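PDB 2QY1: pectate lyase II from Xanthomonas campestris pv. campestris, which probably cleaves pectate, the polygalacturonate backbone of pectin, by beta-elimination. Local coordinates for residues Ser28-Tyr33 with Leu39-Thr44; Phe86-Val91 with Val97-Met102; Asn220-Asn225 with Lys317-Ala322. The protein carries 2 engineered substitutions. One frame throughout, in Å; residues are numbered along the deposited sequence.

The three contacts follow one another along the chain and lie along the parallel beta-helix that makes up this protein. Interaction 1 sets helix 23-32 on strand 39-43 near one end. Interaction 2, with its centre about 11 Å away, spans the interior between strands 87-91 and 97-105, and the two touch where Tyr43 packs on Phe86 and Met102. Interaction 3 lies further along, its centre about 31 Å from that of interaction 1 and about 21 Å from that of interaction 2; it brings helix 314-321 from near the C-terminus against strand 215-226. Parallel strand pairing links strands 39-43, 97-105 and 215-226 through the strands between them, and helix 314-321 lies on the solenoid's outer surface.

Interaction 1. Residues Ser28-Tyr33 with Leu39-Thr44; sequences SAIDSY and LVLNYT
Leu39 gives up more surface here than any other residue, and its closest packing is on Tyr33. Its CB sits over the centre of the Tyr33 ring, 3.6 Å from the centroid and 9° off the ring normal, a CH-pi contact over the face. The two side chains slide past each other in opposite directions, so Leu39 CD2 comes back to Tyr33 CB at 3.8 Å. Tyr33, the first residue to leave the helix, carries CG anti to its own N (chi1 177°), which lays the ring alongside the start of the strand. Tyrosine suits this edge: its ring gives an apolar face to leucine, while OH hydrogen-bonds to Ser72 O and Gly38 N.

Two residues further along the strand, Leu41 splits its branches. CD2 meets Ala29 CB at 3.6 Å, and CD1 lies 3.8 Å from Ile30 CG1, where the two side chains cross at about a right angle. The small Ala29 lets the helix settle close to the strand, while the larger Ile30 also reaches strand 65-69. A short amphipathic helix turning its apolar side to the first coils is the N-terminal cap characteristic of the right-handed parallel beta-helix of pectate lyases.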
loop_
_atom_site.group_PDB
_atom_site.type_symbol
_atom_site.label_atom_id
_atom_site.label_comp_id
_atom_site.label_asym_id
_atom_site.label_seq_id
_atom_site.Cartn_x
_atom_site.Cartn_y
_atom_site.Cartn_z
ATOM N N SER A 28 -6.661 18.523 -13.751
ATOM C CA SER A 28 -6.510 19.356 -14.947
ATOM C C SER A 28 -5.101 19.269 -15.533
ATOM O O SER A 28 -4.938 19.165 -16.751
ATOM C CB SER A 28 -6.876 20.812 -14.646
ATOM O OG SER A 28 -6.683 21.621 -15.793
ATOM N N ALA A 29 -4.093 19.304 -14.663
ATOM C CA ALA A 29 -2.694 19.224 -15.087
ATOM C C ALA A 29 -2.353 17.857 -15.683
ATOM O O ALA A 29 -1.590 17.767 -16.645
ATOM C CB ALA A 29 -1.761 19.561 -13.931
ATOM N N ILE A 30 -2.928 16.802 -15.113
ATOM C CA ILE A 30 -2.803 15.451 -15.663
ATOM C C ILE A 30 -3.509 15.339 -17.020
ATOM O O ILE A 30 -2.957 14.766 -17.957
ATOM C CB ILE A 30 -3.331 14.383 -14.670
ATOM C CG1 ILE A 30 -2.414 14.309 -13.450
ATOM C CG2 ILE A 30 -3.415 12.999 -15.325
ATOM C CD1 ILE A 30 -3.065 13.712 -12.236
ATOM N N ASP A 31 -4.717 15.903 -17.117
ATOM C CA ASP A 31 -5.511 15.867 -18.350
ATOM C C ASP A 31 -4.810 16.579 -19.513
ATOM O O ASP A 31 -4.882 16.127 -20.659
ATOM C CB ASP A 31 -6.897 16.496 -18.138
ATOM C CG ASP A 31 -7.782 15.709 -17.170
ATOM O OD1 ASP A 31 -7.457 14.552 -16.813
ATOM O OD2 ASP A 31 -8.824 16.264 -16.761
ATOM N N SER A 32 -4.138 17.689 -19.206
ATOM C CA SER A 32 -3.445 18.506 -20.207
ATOM C C SER A 32 -2.125 17.886 -20.667
ATOM O O SER A 32 -1.658 18.148 -21.773
ATOM C CB SER A 32 -3.186 19.911 -19.655
ATOM O OG SER A 32 -4.402 20.566 -19.337
ATOM N N TYR A 33 -1.538 17.069 -19.800
ATOM C CA TYR A 33 -0.253 16.411 -20.031
ATOM C C TYR A 33 -0.299 15.467 -21.238
ATOM O O TYR A 33 -1.276 14.742 -21.426
ATOM C CB TYR A 33 0.136 15.667 -18.749
ATOM C CG TYR A 33 1.405 14.844 -18.778
ATOM C CD1 TYR A 33 2.611 15.375 -19.239
ATOM C CD2 TYR A 33 1.407 13.539 -18.284
ATOM C CE1 TYR A 33 3.777 14.613 -19.242
ATOM C CE2 TYR A 33 2.561 12.774 -18.278
ATOM C CZ TYR A 33 3.741 13.313 -18.757
ATOM O OH TYR A 33 4.882 12.547 -18.743
ATOM N N LEU A 39 6.142 14.769 -15.959
ATOM C CA LEU A 39 5.286 15.752 -15.304
ATOM C C LEU A 39 5.485 15.661 -13.791
ATOM O O LEU A 39 5.361 14.583 -13.210
ATOM C CB LEU A 39 3.809 15.511 -15.657
ATOM C CG LEU A 39 2.736 16.336 -14.931
ATOM C CD1 LEU A 39 2.735 17.798 -15.392
ATOM C CD2 LEU A 39 1.354 15.713 -15.103
ATOM N N VAL A 40 5.800 16.788 -13.159
ATOM C CA VAL A 40 5.953 16.822 -11.705
ATOM C C VAL A 40 4.903 17.741 -11.102
ATOM O O VAL A 40 4.822 18.919 -11.451
ATOM C CB VAL A 40 7.375 17.255 -11.263
ATOM C CG1 VAL A 40 7.478 17.312 -9.736
ATOM C CG2 VAL A 40 8.417 16.305 -11.820
ATOM N N LEU A 41 4.100 17.186 -10.200
ATOM C CA LEU A 41 3.040 17.939 -9.550
ATOM C C LEU A 41 3.346 18.169 -8.076
ATOM O O LEU A 41 3.520 17.220 -7.308
ATOM C CB LEU A 41 1.690 17.229 -9.720
ATOM C CG LEU A 41 1.249 16.921 -11.155
ATOM C CD1 LEU A 41 0.046 15.991 -11.168
ATOM C CD2 LEU A 41 0.946 18.192 -11.934
ATOM N N ASN A 42 3.423 19.443 -7.701
ATOM C CA ASN A 42 3.628 19.841 -6.319
ATOM C C ASN A 42 2.285 20.185 -5.687
ATOM O O ASN A 42 1.731 21.263 -5.928
ATOM C CB ASN A 42 4.603 21.030 -6.256
ATOM C CG ASN A 42 4.756 21.605 -4.853
ATOM O OD1 ASN A 42 4.676 22.820 -4.659
ATOM N ND2 ASN A 42 4.992 20.744 -3.876
ATOM N N TYR A 43 1.756 19.257 -4.892
ATOM C CA TYR A 43 0.472 19.463 -4.221
ATOM C C TYR A 43 0.621 20.287 -2.942
ATOM O O TYR A 43 1.302 19.873 -2.004
ATOM C CB TYR A 43 -0.230 18.136 -3.918
ATOM C CG TYR A 43 -1.488 18.325 -3.100
ATOM C CD1 TYR A 43 -2.602 18.972 -3.639
ATOM C CD2 TYR A 43 -1.555 17.884 -1.775
ATOM C CE1 TYR A 43 -3.764 19.166 -2.883
ATOM C CE2 TYR A 43 -2.710 18.071 -1.011
ATOM C CZ TYR A 43 -3.809 18.712 -1.573
ATOM O OH TYR A 43 -4.947 18.906 -0.821
ATOM N N THR A 44 -0.048 21.437 -2.913
ATOM C CA THR A 44 0.114 22.423 -1.840
ATOM C C THR A 44 -1.125 22.575 -0.953
ATOM O O THR A 44 -1.090 23.296 0.046
ATOM C CB THR A 44 0.462 23.817 -2.411
ATOM O OG1 THR A 44 -0.622 24.278 -3.225
ATOM C CG2 THR A 44 1.734 23.760 -3.245
#

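Interaction 2. Residues Phe86-Val91 with Val97-Met102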
loop_
_atom_site.group_PDB
_atom_site.type_symbol
_atom_site.label_atom_id
_atom_site.label_comp_id
_atom_site.label_asym_id
_atom_site.label_seq_id
_atom_site.Cartn_x
_atom_site.Cartn_y
_atom_site.Cartn_z
ATOM N N PHE A 86 -8.674 13.508 -0.852
ATOM C CA PHE A 86 -8.938 12.819 -2.112
ATOM C C PHE A 86 -7.916 11.706 -2.307
ATOM O O PHE A 86 -6.795 11.793 -1.801
ATOM C CB PHE A 86 -8.924 13.794 -3.305
ATOM C CG PHE A 86 -7.621 14.535 -3.484
ATOM C CD1 PHE A 86 -6.574 13.972 -4.209
ATOM C CD2 PHE A 86 -7.449 15.807 -2.938
ATOM C CE1 PHE A 86 -5.372 14.659 -4.379
ATOM C CE2 PHE A 86 -6.252 16.502 -3.105
ATOM C CZ PHE A 86 -5.211 15.927 -3.825
ATOM N N GLY A 87 -8.317 10.663 -3.030
ATOM C CA GLY A 87 -7.435 9.544 -3.346
ATOM C C GLY A 87 -6.801 9.672 -4.717
ATOM O O GLY A 87 -7.099 10.606 -5.468
ATOM N N ILE A 88 -5.918 8.729 -5.037
ATOM C CA ILE A 88 -5.198 8.720 -6.312
ATOM C C ILE A 88 -5.312 7.341 -6.948
ATOM O O ILE A 88 -5.196 6.316 -6.266
ATOM C CB ILE A 88 -3.700 9.092 -6.148
ATOM C CG1 ILE A 88 -3.545 10.501 -5.560
ATOM C CG2 ILE A 88 -2.962 9.010 -7.494
ATOM C CD1 ILE A 88 -2.165 10.774 -4.967
ATOM N N ARG A 89 -5.533 7.333 -8.256
ATOM C CA ARG A 89 -5.678 6.103 -9.011
ATOM C C ARG A 89 -4.741 6.106 -10.218
ATOM O O ARG A 89 -4.719 7.065 -10.987
ATOM C CB ARG A 89 -7.124 5.992 -9.468
ATOM C CG ARG A 89 -7.588 4.617 -9.807
ATOM C CD ARG A 89 -9.041 4.722 -10.235
ATOM N NE ARG A 89 -9.509 3.512 -10.887
ATOM C CZ ARG A 89 -10.501 3.471 -11.769
ATOM N NH1 ARG A 89 -10.851 2.313 -12.302
ATOM N NH2 ARG A 89 -11.136 4.583 -12.122
ATOM N N VAL A 90 -3.964 5.038 -10.373
ATOM C CA VAL A 90 -3.115 4.861 -11.557
ATOM C C VAL A 90 -3.617 3.642 -12.326
ATOM O O VAL A 90 -3.640 2.532 -11.799
ATOM C CB VAL A 90 -1.617 4.706 -11.198
ATOM C CG1 VAL A 90 -0.779 4.577 -12.462
ATOM C CG2 VAL A 90 -1.134 5.893 -10.369
ATOM N N VAL A 91 -4.027 3.854 -13.573
ATOM C CA VAL A 91 -4.756 2.813 -14.292
ATOM C C VAL A 91 -4.332 2.638 -15.764
ATOM O O VAL A 91 -4.009 3.608 -16.463
ATOM C CB VAL A 91 -6.310 2.984 -14.094
ATOM C CG1 VAL A 91 -6.775 4.363 -14.513
ATOM C CG2 VAL A 91 -7.110 1.896 -14.797
ATOM N N VAL A 97 5.738 6.033 -12.320
ATOM C CA VAL A 97 4.925 6.964 -11.542
ATOM C C VAL A 97 5.385 6.970 -10.087
ATOM O O VAL A 97 5.586 5.909 -9.492
ATOM C CB VAL A 97 3.414 6.600 -11.622
ATOM C CG1 VAL A 97 2.577 7.482 -10.690
ATOM C CG2 VAL A 97 2.907 6.707 -13.057
ATOM N N ILE A 98 5.565 8.166 -9.532
ATOM C CA ILE A 98 5.899 8.334 -8.120
ATOM C C ILE A 98 4.747 9.027 -7.406
ATOM O O ILE A 98 4.243 10.048 -7.876
ATOM C CB ILE A 98 7.198 9.165 -7.919
ATOM C CG1 ILE A 98 8.407 8.444 -8.524
ATOM C CG2 ILE A 98 7.437 9.461 -6.421
ATOM C CD1 ILE A 98 9.720 9.224 -8.409
ATOM N N ILE A 99 4.321 8.447 -6.286
ATOM C CA ILE A 99 3.383 9.099 -5.374
ATOM C C ILE A 99 4.099 9.217 -4.033
ATOM O O ILE A 99 4.428 8.205 -3.412
ATOM C CB ILE A 99 2.057 8.307 -5.249
ATOM C CG1 ILE A 99 1.389 8.161 -6.627
ATOM C CG2 ILE A 99 1.104 8.979 -4.244
ATOM C CD1 ILE A 99 0.376 7.026 -6.711
ATOM N N GLN A 100 4.348 10.453 -3.598
ATOM C CA GLN A 100 5.260 10.706 -2.482
ATOM C C GLN A 100 4.814 11.858 -1.581
ATOM O O GLN A 100 4.304 12.861 -2.067
ATOM C CB GLN A 100 6.650 11.006 -3.051
ATOM C CG GLN A 100 7.797 10.851 -2.089
ATOM C CD GLN A 100 9.137 11.031 -2.777
ATOM O OE1 GLN A 100 9.313 11.947 -3.582
ATOM N NE2 GLN A 100 10.083 10.152 -2.469
ATOM N N ASN A 101 5.018 11.700 -0.271
ATOM C CA ASN A 101 4.759 12.753 0.728
ATOM C C ASN A 101 3.314 13.270 0.782
ATOM O O ASN A 101 3.068 14.422 1.165
ATOM C CB ASN A 101 5.758 13.916 0.570
ATOM C CG ASN A 101 6.097 14.586 1.895
ATOM O OD1 ASN A 101 6.421 13.917 2.878
ATOM N ND2 ASN A 101 6.034 15.913 1.921
ATOM N N MET A 102 2.361 12.422 0.394
ATOM C CA MET A 102 0.947 12.777 0.489
ATOM C C MET A 102 0.364 12.315 1.818
ATOM O O MET A 102 0.652 11.210 2.281
ATOM C CB MET A 102 0.138 12.166 -0.662
ATOM C CG MET A 102 0.446 12.744 -2.038
ATOM S SD MET A 102 -0.111 14.446 -2.229
ATOM C CE MET A 102 -1.852 14.189 -2.590
#
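Ile88 and Ile99 interlock at the middle of this contact, each laying its CD1 beside the other's CG2. Ile88 CD1 touches Ile99 CG2 at 3.8 Å, and in return Ile99 CD1 reaches Ile88 CG2 at 4.0 Å. Both isoleucines hold CG1 anti to the carbonyl carbon (chi1 -60° and -59°), and the matching shapes slide past each other in opposite directions. Next to them Val90 CG2 divides itself between Val97 CG1, met tip to tip at 4.0 Å, and Ile99 CD1 at 4.1 Å.

No hydrogen bond joins the two segments: their strands run nearly antiparallel with axes 10.0 Å apart, as expected of strands on facing sheets of a parallel beta-helix. Each bonds instead to strands of neighbouring coils, and beta-branched residues suit both the extended backbone and the filled interior.

Toward Phe86 the contact thins to a single methyl. Met102, bent at chi2 and chi3, swings CE to 4.0 Å from Phe86 CE1, crossing that side chain at about a right angle, while CE stays 4.2 Å from Ile88 CD1; a flexible, unbranched methionine can bend to reach both. The outer side of strand 87-91 is quite different. Arg89 points away from strand 97-100 and is partly exposed, its NE in a salt bridge with Glu119 OE2.

Interaction 3. Residues Asn220-Asn225 with Lys317-Ala322; sequences NNYFNN and KVIATA
Val318 O accepts two backbone hydrogen bonds, from Ala322 N at 2.8 Å and from Thr321 N at 3.2 Å, and so ties up the last turn of helix 314-321 while the side chain of the same residue is pressed against the chain around Tyr222. The helix lies on the outside of the right-handed parallel beta-helix, against strand 215-226, so segments separated by about ninety residues of sequence are brought together.

Val318 carries much of the contact by dividing its two methyls. CG1, the methyl beside the carbonyl carbon, meets Tyr222 CB at 3.9 Å. CG2 comes close to the backbone, 3.3 Å from Asn220 O, a tight approach of a methyl to a carbonyl. A compact beta-branched residue suits this spot, since its two short branches reach Tyr222 and the Asn220 carbonyl at once. Asn220 has a left-handed helical backbone (phi 57°), a conformation asparagine tolerates well, and it turns the chain just before strand 222-224.

Tyr222 points outward toward the helix, whereas the adjacent Phe223 stacks on Phe246. The tyrosine ring stretches beyond Val318, and its polar end is hydrogen-bonded to Glu247 OE2; this bond fixes the hydroxyl while the CB end packs on Val318. Ile319 lies at the margin, crossing Tyr222 obliquely; it also touches Arg200, as Val318 does.

On a flank of the helix, Thr321 OG1 gives its hydrogen to Lys317 O at 2.8 Å, the hydroxyl standing above the carbonyl plane, 40° out of it. Back at the strand, the long chain of Ile319 just arrives: CD1 stops 4.1 Å from Tyr222 CE2.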
loop_
_atom_site.group_PDB
_atom_site.type_symbol
_atom_site.label_atom_id
_atom_site.label_comp_id
_atom_site.label_asym_id
_atom_site.label_seq_id
_atom_site.Cartn_x
_atom_site.Cartn_y
_atom_site.Cartn_z
ATOM N N ASN A 220 11.692 -5.150 6.767
ATOM C CA ASN A 220 11.901 -3.944 7.587
ATOM C C ASN A 220 10.639 -3.117 7.853
ATOM O O ASN A 220 10.720 -1.901 8.056
ATOM C CB ASN A 220 12.999 -3.048 6.993
ATOM C CG ASN A 220 14.392 -3.629 7.146
ATOM O OD1 ASN A 220 14.628 -4.550 7.936
ATOM N ND2 ASN A 220 15.332 -3.081 6.387
ATOM N N ASN A 221 9.483 -3.778 7.847
ATOM C CA ASN A 221 8.222 -3.135 8.212
ATOM C C ASN A 221 7.929 -3.310 9.699
ATOM O O ASN A 221 8.302 -4.319 10.301
ATOM C CB ASN A 221 7.059 -3.689 7.387
ATOM C CG ASN A 221 7.285 -3.564 5.896
ATOM O OD1 ASN A 221 7.191 -2.476 5.331
ATOM N ND2 ASN A 221 7.576 -4.684 5.246
ATOM N N TYR A 222 7.263 -2.318 10.281
ATOM C CA TYR A 222 6.884 -2.361 11.690
ATOM C C TYR A 222 5.372 -2.523 11.814
ATOM O O TYR A 222 4.606 -1.723 11.268
ATOM C CB TYR A 222 7.383 -1.103 12.421
ATOM C CG TYR A 222 6.837 -0.909 13.825
ATOM C CD1 TYR A 222 7.027 -1.878 14.814
ATOM C CD2 TYR A 222 6.147 0.255 14.168
ATOM C CE1 TYR A 222 6.526 -1.701 16.099
ATOM C CE2 TYR A 222 5.646 0.446 15.457
ATOM C CZ TYR A 222 5.843 -0.535 16.416
ATOM O OH TYR A 222 5.350 -0.358 17.690
ATOM N N PHE A 223 4.963 -3.579 12.517
ATOM C CA PHE A 223 3.558 -3.893 12.751
ATOM C C PHE A 223 3.260 -3.709 14.233
ATOM O O PHE A 223 3.991 -4.218 15.088
ATOM C CB PHE A 223 3.244 -5.347 12.368
ATOM C CG PHE A 223 3.507 -5.687 10.925
ATOM C CD1 PHE A 223 2.447 -5.919 10.050
ATOM C CD2 PHE A 223 4.810 -5.813 10.444
ATOM C CE1 PHE A 223 2.679 -6.251 8.713
ATOM C CE2 PHE A 223 5.053 -6.143 9.108
ATOM C CZ PHE A 223 3.986 -6.361 8.242
ATOM N N ASN A 224 2.188 -2.987 14.537
ATOM C CA ASN A 224 1.741 -2.814 15.916
ATOM C C ASN A 224 0.240 -2.599 15.965
ATOM O O ASN A 224 -0.292 -1.754 15.247
ATOM C CB ASN A 224 2.469 -1.645 16.588
ATOM C CG ASN A 224 2.155 -1.529 18.073
ATOM O OD1 ASN A 224 1.917 -0.432 18.583
ATOM N ND2 ASN A 224 2.156 -2.660 18.773
ATOM N N ASN A 225 -0.432 -3.365 16.822
ATOM C CA ASN A 225 -1.889 -3.317 16.958
ATOM C C ASN A 225 -2.610 -3.613 15.638
ATOM O O ASN A 225 -3.366 -2.792 15.110
ATOM C CB ASN A 225 -2.340 -2.002 17.611
ATOM C CG ASN A 225 -1.898 -1.895 19.063
ATOM O OD1 ASN A 225 -1.279 -0.908 19.470
ATOM N ND2 ASN A 225 -2.196 -2.922 19.847
ATOM N N LYS A 317 13.600 2.826 13.793
ATOM C CA LYS A 317 13.912 3.349 12.463
ATOM C C LYS A 317 12.650 3.758 11.701
ATOM O O LYS A 317 12.585 4.860 11.155
ATOM C CB LYS A 317 14.752 2.332 11.665
ATOM C CG LYS A 317 14.812 2.532 10.139
ATOM C CD LYS A 317 15.424 3.869 9.700
ATOM C CE LYS A 317 16.940 3.882 9.774
ATOM N NZ LYS A 317 17.465 5.219 9.373
ATOM N N VAL A 318 11.653 2.876 11.687
ATOM C CA VAL A 318 10.402 3.130 10.973
ATOM C C VAL A 318 9.595 4.264 11.613
ATOM O O VAL A 318 9.105 5.141 10.911
ATOM C CB VAL A 318 9.567 1.833 10.806
ATOM C CG1 VAL A 318 8.161 2.134 10.331
ATOM C CG2 VAL A 318 10.255 0.887 9.826
ATOM N N ILE A 319 9.484 4.267 12.940
ATOM C CA ILE A 319 8.830 5.378 13.638
ATOM C C ILE A 319 9.473 6.718 13.255
ATOM O O ILE A 319 8.774 7.711 13.049
ATOM C CB ILE A 319 8.806 5.174 15.180
ATOM C CG1 ILE A 319 7.756 4.121 15.557
ATOM C CG2 ILE A 319 8.513 6.495 15.908
ATOM C CD1 ILE A 319 7.901 3.554 16.970
ATOM N N ALA A 320 10.796 6.720 13.115
ATOM C CA ALA A 320 11.550 7.937 12.808
ATOM C C ALA A 320 11.446 8.403 11.349
ATOM O O ALA A 320 11.597 9.595 11.068
ATOM C CB ALA A 320 13.014 7.759 13.197
ATOM N N THR A 321 11.188 7.472 10.432
ATOM C CA THR A 321 11.324 7.754 8.998
ATOM C C THR A 321 10.048 7.595 8.164
ATOM O O THR A 321 9.947 8.182 7.086
ATOM C CB THR A 321 12.427 6.887 8.346
ATOM O OG1 THR A 321 12.098 5.498 8.489
ATOM C CG2 THR A 321 13.794 7.165 8.976
ATOM N N ALA A 322 9.092 6.800 8.646
ATOM C CA ALA A 322 7.899 6.475 7.856
ATOM C C ALA A 322 6.850 7.577 7.846
ATOM O O ALA A 322 6.609 8.232 8.864
ATOM C CB ALA A 322 7.281 5.166 8.323
#